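Local coordinates for protein peptide methionine sulfoxide reductase msrA/msrB (Neisseria meningitidis, PDB 3BQG) that reduces methionine sulfoxide in peptides and proteins back to methionine, probably through a cysteine that passes through a sulfenic acid, at residues V109-L114 / V127-L132. The protein carries 1 engineered substitution. Sequence-based numbering, arbitrary orientation.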
loop_
_atom_site.group_PDB
_atom_site.type_symbol
_atom_site.label_atom_id
_atom_site.label_comp_id
_atom_site.label_asym_id
_atom_site.label_seq_id
_atom_site.Cartn_x
_atom_site.Cartn_y
_atom_site.Cartn_z
ATOM N N VAL A 109 -1.134 13.788 -9.791
ATOM C CA VAL A 109 -2.327 13.561 -8.987
ATOM C C VAL A 109 -1.938 13.123 -7.577
ATOM O O VAL A 109 -2.519 13.586 -6.590
ATOM C CB VAL A 109 -3.228 12.491 -9.622
ATOM C CG1 VAL A 109 -4.411 12.199 -8.718
ATOM C CG2 VAL A 109 -3.723 12.985 -10.972
ATOM N N ILE A 110 -0.949 12.236 -7.488
ATOM C CA ILE A 110 -0.483 11.738 -6.200
ATOM C C ILE A 110 0.173 12.848 -5.381
ATOM O O ILE A 110 -0.066 12.953 -4.183
ATOM C CB ILE A 110 0.500 10.567 -6.401
ATOM C CG1 ILE A 110 -0.229 9.420 -7.112
ATOM C CG2 ILE A 110 1.060 10.104 -5.058
ATOM C CD1 ILE A 110 0.677 8.279 -7.518
ATOM N N ALA A 111 0.977 13.687 -6.031
ATOM C CA ALA A 111 1.649 14.795 -5.348
ATOM C C ALA A 111 0.648 15.804 -4.778
ATOM O O ALA A 111 0.839 16.329 -3.678
ATOM C CB ALA A 111 2.605 15.500 -6.301
ATOM N N ALA A 112 -0.418 16.071 -5.528
ATOM C CA ALA A 112 -1.443 17.010 -5.084
ATOM C C ALA A 112 -2.159 16.450 -3.859
ATOM O O ALA A 112 -2.506 17.192 -2.933
ATOM C CB ALA A 112 -2.451 17.262 -6.212
ATOM N N ALA A 113 -2.388 15.141 -3.861
ATOM C CA ALA A 113 -3.055 14.490 -2.738
ATOM C C ALA A 113 -2.171 14.577 -1.495
ATOM O O ALA A 113 -2.661 14.781 -0.388
ATOM C CB ALA A 113 -3.357 13.029 -3.072
ATOM N N LEU A 114 -0.866 14.409 -1.680
ATOM C CA LEU A 114 0.068 14.491 -0.563
ATOM C C LEU A 114 0.139 15.923 -0.024
ATOM O O LEU A 114 0.224 16.141 1.187
ATOM C CB LEU A 114 1.464 14.033 -1.000
ATOM C CG LEU A 114 1.646 12.523 -1.186
ATOM C CD1 LEU A 114 2.997 12.238 -1.778
ATOM C CD2 LEU A 114 1.505 11.825 0.152
ATOM N N VAL A 127 6.085 9.993 2.576
ATOM C CA VAL A 127 5.583 8.976 1.651
ATOM C C VAL A 127 6.237 9.109 0.271
ATOM O O VAL A 127 6.299 10.203 -0.288
ATOM C CB VAL A 127 4.044 9.100 1.487
ATOM C CG1 VAL A 127 3.532 8.074 0.475
ATOM C CG2 VAL A 127 3.367 8.912 2.836
ATOM N N GLU A 128 6.724 7.997 -0.274
ATOM C CA GLU A 128 7.350 7.999 -1.599
ATOM C C GLU A 128 6.283 8.145 -2.690
ATOM O O GLU A 128 5.148 7.707 -2.527
ATOM C CB GLU A 128 8.147 6.699 -1.832
ATOM C CG GLU A 128 9.351 6.542 -0.908
ATOM C CD GLU A 128 10.195 5.309 -1.199
ATOM O OE1 GLU A 128 9.666 4.300 -1.705
ATOM O OE2 GLU A 128 11.401 5.342 -0.900
ATOM N N ASN A 129 6.669 8.771 -3.797
ATOM C CA ASN A 129 5.795 8.995 -4.945
ATOM C C ASN A 129 6.688 8.832 -6.172
ATOM O O ASN A 129 7.370 9.769 -6.577
ATOM C CB ASN A 129 5.221 10.422 -4.904
ATOM C CG ASN A 129 4.347 10.742 -6.109
ATOM O OD1 ASN A 129 3.971 9.851 -6.873
ATOM N ND2 ASN A 129 4.002 12.015 -6.270
ATOM N N GLU A 130 6.689 7.643 -6.758
ATOM C CA GLU A 130 7.551 7.399 -7.907
ATOM C C GLU A 130 7.048 6.237 -8.757
ATOM O O GLU A 130 6.197 5.459 -8.323
ATOM C CB GLU A 130 8.978 7.130 -7.416
ATOM C CG GLU A 130 9.133 5.832 -6.650
ATOM C CD GLU A 130 10.484 5.712 -5.969
ATOM O OE1 GLU A 130 10.948 4.572 -5.763
ATOM O OE2 GLU A 130 11.073 6.758 -5.627
ATOM N N PRO A 131 7.574 6.099 -9.986
ATOM C CA PRO A 131 7.139 5.012 -10.865
ATOM C C PRO A 131 7.357 3.635 -10.244
ATOM O O PRO A 131 8.259 3.453 -9.424
ATOM C CB PRO A 131 8.012 5.195 -12.108
ATOM C CG PRO A 131 8.399 6.645 -12.074
ATOM C CD PRO A 131 8.670 6.864 -10.609
ATOM N N LEU A 132 6.512 2.679 -10.614
ATOM C CA LEU A 132 6.686 1.316 -10.136
ATOM C C LEU A 132 7.817 0.773 -11.001
ATOM O O LEU A 132 7.677 0.688 -12.223
ATOM C CB LEU A 132 5.435 0.474 -10.367
ATOM C CG LEU A 132 5.639 -1.010 -10.016
ATOM C CD1 LEU A 132 5.430 -1.222 -8.519
ATOM C CD2 LEU A 132 4.687 -1.871 -10.816
#
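Asn129 reaches from an edge strand to the helix, lays one face of its carboxamide over Ile110 CG2 and points its nitrogen at Ala111. Asn129 CG, anti to the backbone N (chi1 177°), is carried toward the helix and lies 3.5 Å from Ile110 CG2. The oxygen takes the closest of these contacts, Asn129 OD1 to Ile110 CG2 at 3.4 Å, and Ile110 CB and CD1 also border it. OD1 is buried by this contact and has no hydrogen-bond partner in the model. The nitrogen, Asn129 ND2, sits 3.5 Å from Ala111 N, but both are donors and do not bond; the Ala111 methyl carbon CB lies 3.8 Å from the same ND2. ND2 also makes a weak hydrogen bond to Lys107 O, in the preceding turn of the helix.

Apolar packing continues one helical turn further on. Leu114 CD2 meets Val127 CB at 4.0 Å, while Leu114 CD1 lies 4.2 Å from Asn129 CB, so the forked end of the leucine spans both residues. Ile110 and Leu114, four positions apart, present the same helix face to Asn129 and Val127, two positions apart on the strand side. Beyond this pair of segments, Ile110 also rests on Val99 of the neighbouring strand, and Leu114 on Phe76 of helix 68-78.

The axes of helix segment 109-114 and strand 128-131 run antiparallel (178°) and approach to 9.2 Å. Strand 128-131 is one of the two edge strands of the mixed sheet, parallel to strand 97-101, to which Glu128 is joined by backbone hydrogen bonds. Such helix-on-sheet packing characterises a beta-alpha-beta crossover, formed here by strand 97-101, helix 106-117 and strand 128-131 in the mixed alpha+beta fold of the MsrA domain.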